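Lectin (Polyandrocarpa misakiensis, PDB 1BYF) binds galactose through calcium as a homodimeric C-type lectin with a role in the tunicate's defence against microorganisms. Local coordinates at residues A[50-54]-A[113-118]; A[4-8]-A[42-46]; A[12-17]-A[54-60]. All coordinates share one frame. Residue numbers count along the deposited sequence, not the author numbering.

Interaction 1 (A[50-54]-A[113-118]); sequences GHDYW and GARRVI. With ZN (zinc ion), chain E.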
loop_
_atom_site.group_PDB
_atom_site.type_symbol
_atom_site.label_atom_id
_atom_site.label_comp_id
_atom_site.label_asym_id
_atom_site.label_seq_id
_atom_site.Cartn_x
_atom_site.Cartn_y
_atom_site.Cartn_z
ATOM N N GLY A 50 -0.496 -12.521 2.933
ATOM C CA GLY A 50 -0.121 -13.903 2.711
ATOM C C GLY A 50 -0.465 -14.403 1.319
ATOM O O GLY A 50 -0.744 -15.594 1.161
ATOM N N HIS A 51 -0.447 -13.534 0.317
ATOM C CA HIS A 51 -0.762 -13.938 -1.046
ATOM C C HIS A 51 0.382 -13.599 -2.002
ATOM O O HIS A 51 1.287 -12.855 -1.634
ATOM C CB HIS A 51 -2.040 -13.281 -1.561
ATOM C CG HIS A 51 -3.295 -13.995 -1.173
ATOM N ND1 HIS A 51 -3.601 -15.245 -1.672
ATOM C CD2 HIS A 51 -4.313 -13.646 -0.344
ATOM C CE1 HIS A 51 -4.759 -15.640 -1.160
ATOM N NE2 HIS A 51 -5.205 -14.688 -0.362
ATOM N N ASP A 52 0.304 -14.137 -3.211
ATOM C CA ASP A 52 1.299 -13.879 -4.241
ATOM C C ASP A 52 1.019 -12.540 -4.923
ATOM O O ASP A 52 -0.143 -12.222 -5.210
ATOM C CB ASP A 52 1.257 -14.955 -5.326
ATOM C CG ASP A 52 1.580 -16.350 -4.848
ATOM O OD1 ASP A 52 2.275 -16.501 -3.825
ATOM O OD2 ASP A 52 1.128 -17.315 -5.508
ATOM N N TYR A 53 2.077 -11.808 -5.241
ATOM C CA TYR A 53 1.975 -10.538 -5.926
ATOM C C TYR A 53 2.997 -10.423 -7.060
ATOM O O TYR A 53 4.145 -10.817 -6.860
ATOM C CB TYR A 53 2.332 -9.374 -4.982
ATOM C CG TYR A 53 1.246 -9.090 -3.973
ATOM C CD1 TYR A 53 1.099 -9.873 -2.841
ATOM C CD2 TYR A 53 0.371 -8.033 -4.174
ATOM C CE1 TYR A 53 0.100 -9.610 -1.920
ATOM C CE2 TYR A 53 -0.632 -7.757 -3.258
ATOM C CZ TYR A 53 -0.758 -8.554 -2.141
ATOM O OH TYR A 53 -1.755 -8.284 -1.227
ATOM N N TRP A 54 2.601 -9.818 -8.171
ATOM C CA TRP A 54 3.570 -9.599 -9.240
ATOM C C TRP A 54 4.466 -8.423 -8.844
ATOM O O TRP A 54 4.023 -7.524 -8.125
ATOM C CB TRP A 54 2.894 -9.225 -10.549
ATOM C CG TRP A 54 2.243 -10.349 -11.289
ATOM C CD1 TRP A 54 0.929 -10.471 -11.627
ATOM C CD2 TRP A 54 2.913 -11.515 -11.798
ATOM N NE1 TRP A 54 0.740 -11.651 -12.310
ATOM C CE2 TRP A 54 1.935 -12.306 -12.429
ATOM C CE3 TRP A 54 4.234 -11.963 -11.771
ATOM C CZ2 TRP A 54 2.241 -13.527 -13.036
ATOM C CZ3 TRP A 54 4.539 -13.178 -12.374
ATOM C CH2 TRP A 54 3.545 -13.944 -13.000
ATOM N N GLY A 113 0.239 -17.055 -14.801
ATOM C CA GLY A 113 -0.606 -17.244 -13.630
ATOM C C GLY A 113 -1.207 -15.953 -13.104
ATOM O O GLY A 113 -0.642 -14.873 -13.243
ATOM N N ALA A 114 -2.386 -16.053 -12.491
ATOM C CA ALA A 114 -3.058 -14.900 -11.902
ATOM C C ALA A 114 -2.456 -14.559 -10.543
ATOM O O ALA A 114 -2.347 -15.422 -9.658
ATOM C CB ALA A 114 -4.537 -15.208 -11.707
ATOM N N ARG A 115 -2.050 -13.309 -10.358
ATOM C CA ARG A 115 -1.510 -12.894 -9.067
ATOM C C ARG A 115 -1.925 -11.438 -8.815
ATOM O O ARG A 115 -2.323 -10.750 -9.745
ATOM C CB ARG A 115 0.006 -12.992 -8.965
ATOM C CG ARG A 115 0.596 -14.143 -9.763
ATOM C CD ARG A 115 2.107 -14.222 -9.555
ATOM N NE ARG A 115 2.386 -15.470 -8.852
ATOM C CZ ARG A 115 2.489 -16.663 -9.422
ATOM N NH1 ARG A 115 2.384 -16.835 -10.727
ATOM N NH2 ARG A 115 2.719 -17.700 -8.633
ATOM N N ARG A 116 -1.800 -11.047 -7.554
ATOM C CA ARG A 116 -2.152 -9.677 -7.174
ATOM C C ARG A 116 -1.132 -8.715 -7.764
ATOM O O ARG A 116 -0.098 -9.123 -8.293
ATOM C CB ARG A 116 -2.284 -9.568 -5.658
ATOM C CG ARG A 116 -3.577 -10.169 -5.116
ATOM C CD ARG A 116 -3.564 -10.235 -3.597
ATOM N NE ARG A 116 -4.883 -10.484 -3.034
ATOM C CZ ARG A 116 -5.573 -11.614 -3.115
ATOM N NH1 ARG A 116 -5.090 -12.686 -3.742
ATOM N NH2 ARG A 116 -6.779 -11.687 -2.557
ATOM N N VAL A 117 -1.437 -7.429 -7.693
ATOM C CA VAL A 117 -0.605 -6.409 -8.311
ATOM C C VAL A 117 -0.173 -5.304 -7.356
ATOM O O VAL A 117 -0.926 -4.851 -6.498
ATOM C CB VAL A 117 -1.390 -5.775 -9.484
ATOM C CG1 VAL A 117 -0.529 -4.766 -10.244
ATOM C CG2 VAL A 117 -1.891 -6.858 -10.445
ATOM N N ILE A 118 1.059 -4.861 -7.554
ATOM C CA ILE A 118 1.664 -3.776 -6.809
ATOM C C ILE A 118 2.249 -2.780 -7.814
ATOM O O ILE A 118 3.094 -3.163 -8.625
ATOM C CB ILE A 118 2.803 -4.222 -5.876
ATOM C CG1 ILE A 118 2.306 -5.347 -4.966
ATOM C CG2 ILE A 118 3.311 -3.042 -5.052
ATOM C CD1 ILE A 118 3.402 -5.963 -4.118
HETATM ZN ZN ZN E . 1.677 -19.117 -5.255
HETATM O O HOH W 1 -2.645 -13.421 -4.861
#
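The guanidinium of R116 lies flat on the imidazole of H51, with centres 4.0 Å apart and planes 9° from parallel, while R116 NE forms a salt bridge with D9. Further back along the same side chain, R116 CB sits 3.7 Å from the Y53 ring centroid in a CH-pi contact. The backbone follows the standard parallel-strand pattern: R116 bonds to both residues flanking Y53, through R116 N to D52 O (3.1 Å) and W54 N to R116 O (2.8 Å). A water extends it, bridging D52 O and R116 NH1 at 2.8 Å each. W54 is covered differently, by R115: R115 CD lies 3.4 Å from the centroid of the six-membered ring of W54 and R115 CZ 5.0 Å away, a CH-pi and cation-pi pair. D52 OD2 binds zinc at 1.9 Å and D52 OD1 accepts from S101 N. Parallel pairing of strand 53-55 with the C-terminal strand 115-122 belongs to the C-type lectin fold, and W54 opens WVGA, this lectin's version of the family's WIGL motif.

Interaction 2 (A[4-8]-A[42-46]); sequences EILFS and ILAFT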
loop_
_atom_site.group_PDB
_atom_site.type_symbol
_atom_site.label_atom_id
_atom_site.label_comp_id
_atom_site.label_asym_id
_atom_site.label_seq_id
_atom_site.Cartn_x
_atom_site.Cartn_y
_atom_site.Cartn_z
ATOM N N GLU A 4 4.513 6.556 -4.396
ATOM C CA GLU A 4 3.112 6.242 -4.356
ATOM C C GLU A 4 3.082 4.711 -4.595
ATOM O O GLU A 4 3.687 4.282 -5.576
ATOM C CB GLU A 4 2.260 6.884 -5.425
ATOM C CG GLU A 4 1.734 8.271 -5.131
ATOM C CD GLU A 4 1.020 8.864 -6.325
ATOM O OE1 GLU A 4 0.772 8.131 -7.309
ATOM O OE2 GLU A 4 0.657 10.056 -6.351
ATOM N N ILE A 5 2.476 3.982 -3.684
ATOM C CA ILE A 5 2.417 2.526 -3.825
ATOM C C ILE A 5 0.954 2.082 -3.813
ATOM O O ILE A 5 0.204 2.427 -2.905
ATOM C CB ILE A 5 3.182 1.813 -2.704
ATOM C CG1 ILE A 5 4.647 2.256 -2.675
ATOM C CG2 ILE A 5 3.071 0.299 -2.838
ATOM C CD1 ILE A 5 5.462 1.895 -3.901
ATOM N N LEU A 6 0.573 1.346 -4.843
ATOM C CA LEU A 6 -0.800 0.862 -4.958
ATOM C C LEU A 6 -0.803 -0.664 -4.864
ATOM O O LEU A 6 -0.041 -1.306 -5.574
ATOM C CB LEU A 6 -1.386 1.330 -6.288
ATOM C CG LEU A 6 -2.704 0.696 -6.743
ATOM C CD1 LEU A 6 -3.831 0.949 -5.758
ATOM C CD2 LEU A 6 -3.115 1.243 -8.108
ATOM N N PHE A 7 -1.599 -1.226 -3.980
ATOM C CA PHE A 7 -1.732 -2.670 -3.829
ATOM C C PHE A 7 -3.143 -3.034 -4.303
ATOM O O PHE A 7 -4.082 -2.348 -3.880
ATOM C CB PHE A 7 -1.592 -3.128 -2.385
ATOM C CG PHE A 7 -0.269 -2.903 -1.721
ATOM C CD1 PHE A 7 0.003 -1.715 -1.063
ATOM C CD2 PHE A 7 0.698 -3.897 -1.730
ATOM C CE1 PHE A 7 1.222 -1.520 -0.441
ATOM C CE2 PHE A 7 1.916 -3.709 -1.106
ATOM C CZ PHE A 7 2.182 -2.520 -0.463
ATOM N N SER A 8 -3.291 -4.065 -5.107
ATOM C CA SER A 8 -4.625 -4.450 -5.560
ATOM C C SER A 8 -4.894 -5.936 -5.354
ATOM O O SER A 8 -4.062 -6.786 -5.668
ATOM C CB SER A 8 -4.864 -4.057 -7.019
ATOM O OG SER A 8 -6.118 -4.587 -7.440
ATOM N N ILE A 42 6.528 -2.491 2.007
ATOM C CA ILE A 42 5.814 -3.271 1.000
ATOM C C ILE A 42 5.701 -4.718 1.466
ATOM O O ILE A 42 4.602 -5.281 1.443
ATOM C CB ILE A 42 6.482 -3.174 -0.387
ATOM C CG1 ILE A 42 6.216 -1.802 -1.031
ATOM C CG2 ILE A 42 6.003 -4.271 -1.329
ATOM C CD1 ILE A 42 7.107 -1.484 -2.217
ATOM N N LEU A 43 6.806 -5.311 1.907
ATOM C CA LEU A 43 6.791 -6.696 2.358
ATOM C C LEU A 43 6.017 -6.865 3.657
ATOM O O LEU A 43 5.465 -7.947 3.874
ATOM C CB LEU A 43 8.199 -7.284 2.465
ATOM C CG LEU A 43 8.905 -7.585 1.135
ATOM C CD1 LEU A 43 10.320 -8.096 1.382
ATOM C CD2 LEU A 43 8.111 -8.599 0.317
ATOM N N ALA A 44 5.929 -5.833 4.492
ATOM C CA ALA A 44 5.148 -5.944 5.722
ATOM C C ALA A 44 3.666 -6.086 5.372
ATOM O O ALA A 44 2.921 -6.824 6.015
ATOM C CB ALA A 44 5.365 -4.752 6.636
ATOM N N PHE A 45 3.239 -5.396 4.317
ATOM C CA PHE A 45 1.851 -5.458 3.870
ATOM C C PHE A 45 1.545 -6.838 3.285
ATOM O O PHE A 45 0.546 -7.475 3.621
ATOM C CB PHE A 45 1.572 -4.380 2.826
ATOM C CG PHE A 45 0.172 -4.216 2.317
ATOM C CD1 PHE A 45 -0.352 -5.073 1.357
ATOM C CD2 PHE A 45 -0.632 -3.191 2.775
ATOM C CE1 PHE A 45 -1.641 -4.908 0.879
ATOM C CE2 PHE A 45 -1.921 -3.012 2.303
ATOM C CZ PHE A 45 -2.429 -3.874 1.350
ATOM N N THR A 46 2.393 -7.286 2.355
ATOM C CA THR A 46 2.162 -8.578 1.713
ATOM C C THR A 46 2.275 -9.728 2.703
ATOM O O THR A 46 1.601 -10.746 2.525
ATOM C CB THR A 46 3.075 -8.808 0.498
ATOM O OG1 THR A 46 4.428 -8.879 0.954
ATOM C CG2 THR A 46 2.918 -7.659 -0.492
#
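The largest bump in this helix-on-strand contact is F7, which buries 108 Å². Its ring rises from strand 4-8 into a hollow on the helix made by I42 with F45 and T46, three and four residues further on, which share one side of the helix. The fit differs around the ring. One face of F7 stacks on F45, with centroids 3.8 Å apart, planes at 15° and F7 CD2 3.5 Å from F45 CD1. The edge meets the helix backbone, F7 CZ lying 4.0 Å from I42 CA, while F7 CE2 comes within 4.1 Å of both I42 CG2 and T46 CG2. Two residues earlier, on the same face of the strand, I5 is a smaller bump whose CD1 touches I42 CD1 at 4.1 Å. All these surfaces are apolar; the T46 hydroxyl bonds instead to L43 O in its own helix and to N104. The two axes run nearly parallel, 17° apart, and an 11.0 Å separation accommodates the large rings between them. F7 and I5 also rest on I118 of strand 115-122, and F45 and T46 reach Y53 of strand 53-55. Strand 4-8 pairs antiparallel with a strand of the second subunit, F7 meets F7 of that subunit, and F45 meets its M38, so the sheet runs on unbroken into the second subunit, and helix 36-49 packs close to the seam.

Interaction 3 (A[12-17]-A[54-60]); sequences MNYADA and WVGADNL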
loop_
_atom_site.group_PDB
_atom_site.type_symbol
_atom_site.label_atom_id
_atom_site.label_comp_id
_atom_site.label_asym_id
_atom_site.label_seq_id
_atom_site.Cartn_x
_atom_site.Cartn_y
_atom_site.Cartn_z
ATOM N N MET A 12 -4.215 -10.956 -11.992
ATOM C CA MET A 12 -3.950 -10.930 -13.411
ATOM C C MET A 12 -2.622 -11.647 -13.718
ATOM O O MET A 12 -1.838 -11.867 -12.801
ATOM C CB MET A 12 -3.657 -9.510 -13.882
ATOM C CG MET A 12 -4.741 -8.554 -14.272
ATOM S SD MET A 12 -4.207 -6.885 -13.734
ATOM C CE MET A 12 -5.055 -6.855 -12.154
ATOM N N ASN A 13 -2.411 -11.830 -15.020
ATOM C CA ASN A 13 -1.122 -12.376 -15.452
ATOM C C ASN A 13 -0.137 -11.201 -15.448
ATOM O O ASN A 13 -0.525 -10.047 -15.229
ATOM C CB ASN A 13 -1.181 -13.083 -16.793
ATOM C CG ASN A 13 -1.674 -12.246 -17.947
ATOM O OD1 ASN A 13 -1.469 -11.029 -17.982
ATOM N ND2 ASN A 13 -2.334 -12.886 -18.912
ATOM N N TYR A 14 1.128 -11.482 -15.682
ATOM C CA TYR A 14 2.178 -10.478 -15.660
ATOM C C TYR A 14 2.005 -9.366 -16.680
ATOM O O TYR A 14 2.158 -8.189 -16.318
ATOM C CB TYR A 14 3.522 -11.186 -15.842
ATOM C CG TYR A 14 4.719 -10.268 -15.793
ATOM C CD1 TYR A 14 5.221 -9.849 -14.572
ATOM C CD2 TYR A 14 5.334 -9.812 -16.955
ATOM C CE1 TYR A 14 6.315 -9.011 -14.497
ATOM C CE2 TYR A 14 6.436 -8.975 -16.890
ATOM C CZ TYR A 14 6.919 -8.581 -15.662
ATOM O OH TYR A 14 8.006 -7.743 -15.566
ATOM N N ALA A 15 1.692 -9.706 -17.929
ATOM C CA ALA A 15 1.515 -8.660 -18.938
ATOM C C ALA A 15 0.398 -7.712 -18.499
ATOM O O ALA A 15 0.565 -6.494 -18.519
ATOM C CB ALA A 15 1.203 -9.232 -20.311
ATOM N N ASP A 16 -0.732 -8.282 -18.094
ATOM C CA ASP A 16 -1.882 -7.493 -17.678
ATOM C C ASP A 16 -1.577 -6.634 -16.454
ATOM O O ASP A 16 -2.111 -5.532 -16.343
ATOM C CB ASP A 16 -3.097 -8.388 -17.442
ATOM C CG ASP A 16 -3.655 -8.952 -18.741
ATOM O OD1 ASP A 16 -3.314 -8.433 -19.826
ATOM O OD2 ASP A 16 -4.433 -9.925 -18.702
ATOM N N ALA A 17 -0.720 -7.122 -15.563
ATOM C CA ALA A 17 -0.349 -6.338 -14.386
ATOM C C ALA A 17 0.397 -5.081 -14.843
ATOM O O ALA A 17 0.177 -3.993 -14.309
ATOM C CB ALA A 17 0.496 -7.138 -13.421
ATOM N N TRP A 54 2.601 -9.818 -8.171
ATOM C CA TRP A 54 3.570 -9.599 -9.240
ATOM C C TRP A 54 4.466 -8.423 -8.844
ATOM O O TRP A 54 4.023 -7.524 -8.125
ATOM C CB TRP A 54 2.894 -9.225 -10.549
ATOM C CG TRP A 54 2.243 -10.349 -11.289
ATOM C CD1 TRP A 54 0.929 -10.471 -11.627
ATOM C CD2 TRP A 54 2.913 -11.515 -11.798
ATOM N NE1 TRP A 54 0.740 -11.651 -12.310
ATOM C CE2 TRP A 54 1.935 -12.306 -12.429
ATOM C CE3 TRP A 54 4.234 -11.963 -11.771
ATOM C CZ2 TRP A 54 2.241 -13.527 -13.036
ATOM C CZ3 TRP A 54 4.539 -13.178 -12.374
ATOM C CH2 TRP A 54 3.545 -13.944 -13.000
ATOM N N VAL A 55 5.701 -8.437 -9.307
ATOM C CA VAL A 55 6.632 -7.327 -9.147
ATOM C C VAL A 55 7.183 -7.064 -10.562
ATOM O O VAL A 55 7.024 -7.909 -11.453
ATOM C CB VAL A 55 7.767 -7.474 -8.139
ATOM C CG1 VAL A 55 7.222 -7.704 -6.729
ATOM C CG2 VAL A 55 8.753 -8.580 -8.506
ATOM N N GLY A 56 7.774 -5.901 -10.779
ATOM C CA GLY A 56 8.250 -5.519 -12.087
ATOM C C GLY A 56 9.613 -6.039 -12.490
ATOM O O GLY A 56 10.505 -5.225 -12.751
ATOM N N ALA A 57 9.785 -7.354 -12.564
ATOM C CA ALA A 57 11.066 -7.918 -12.992
ATOM C C ALA A 57 10.803 -9.163 -13.830
ATOM O O ALA A 57 9.818 -9.874 -13.611
ATOM C CB ALA A 57 11.973 -8.199 -11.812
ATOM N N ASP A 58 11.674 -9.393 -14.816
ATOM C CA ASP A 58 11.517 -10.553 -15.696
ATOM C C ASP A 58 12.799 -10.808 -16.482
ATOM O O ASP A 58 13.739 -10.011 -16.388
ATOM C CB ASP A 58 10.334 -10.309 -16.633
ATOM C CG ASP A 58 10.540 -9.111 -17.541
ATOM O OD1 ASP A 58 11.423 -9.182 -18.427
ATOM O OD2 ASP A 58 9.844 -8.086 -17.391
ATOM N N ASN A 59 12.856 -11.913 -17.223
ATOM C CA ASN A 59 14.047 -12.238 -18.010
ATOM C C ASN A 59 13.795 -12.078 -19.508
ATOM O O ASN A 59 14.540 -12.641 -20.321
ATOM C CB ASN A 59 14.453 -13.690 -17.718
ATOM C CG ASN A 59 13.582 -14.725 -18.399
ATOM O OD1 ASN A 59 12.511 -14.448 -18.946
ATOM N ND2 ASN A 59 14.047 -15.978 -18.387
ATOM N N LEU A 60 12.737 -11.383 -19.890
ATOM C CA LEU A 60 12.327 -11.269 -21.278
ATOM C C LEU A 60 13.290 -10.601 -22.239
ATOM O O LEU A 60 13.254 -10.933 -23.438
ATOM C CB LEU A 60 10.941 -10.595 -21.356
ATOM C CG LEU A 60 9.865 -11.270 -20.486
ATOM C CD1 LEU A 60 8.555 -10.490 -20.530
ATOM C CD2 LEU A 60 9.625 -12.707 -20.943
#
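One tyrosine bridges two arms of a bent chain: Y14 lies against W54 on strand 53-55 and bonds to D58 on strand 57-58, spanning the corner at G56, the centre of an inverse gamma turn. Near its root, Y14 CB stands 3.8 Å above the centroid of the six-membered ring of W54. The phenol then leans over with its edge toward that indole face, a T-shaped pair with centroids 5.4 Å apart and planes at 74°. Further out, Y14 CE1 passes 3.3 Å from V55 O, and Y14 OH ends 2.6 Å from D58 OD2, to which it donates a hydrogen bond. The indole is held from the other end by a short bond from W54 NE1 to M12 O, 2.6 Å, just ahead of helix 14-22. That helix begins with N13 as N-cap, its OD1 accepting from D16 N at 2.8 Å, and a turn later A17 CB packs 3.8 Å from W54 CD1. R115 covers the opposite face of W54, so the indole is sandwiched. D58 is itself fixed by an Asx turn, OD1 accepting from L60 N at 3.0 Å. The chemistry implies an oriented joint: directional bonds at both ends of the aromatic pair set the helix start against the WVGA segment, and each carboxylate oxygen of D58 has a donor within the same 12-17 and 54-60 segments.

Followed from the N terminus, interaction 3 crosses both of the others, which follow each other in series; none nests inside another. Interaction 2 opens at strand 3-8 and closes at helix 36-49, but interaction 3 has already opened at the start of helix 14-22. Interaction 3 closes on 54-60 after interaction 1 has begun at 50-54, the two sharing W54. Interaction 1 then closes a 58-residue excursion that carries the calcium ligands E86, N89, D107 and D108. Interactions 2 and 1 are joined where V117 O meets S8 N. Helices 14-22 and 36-49 are thereby tied to the sheet that holds strands 3-8, 53-55 and 115-122, and interaction 3 also reaches the small sheet of 57-58.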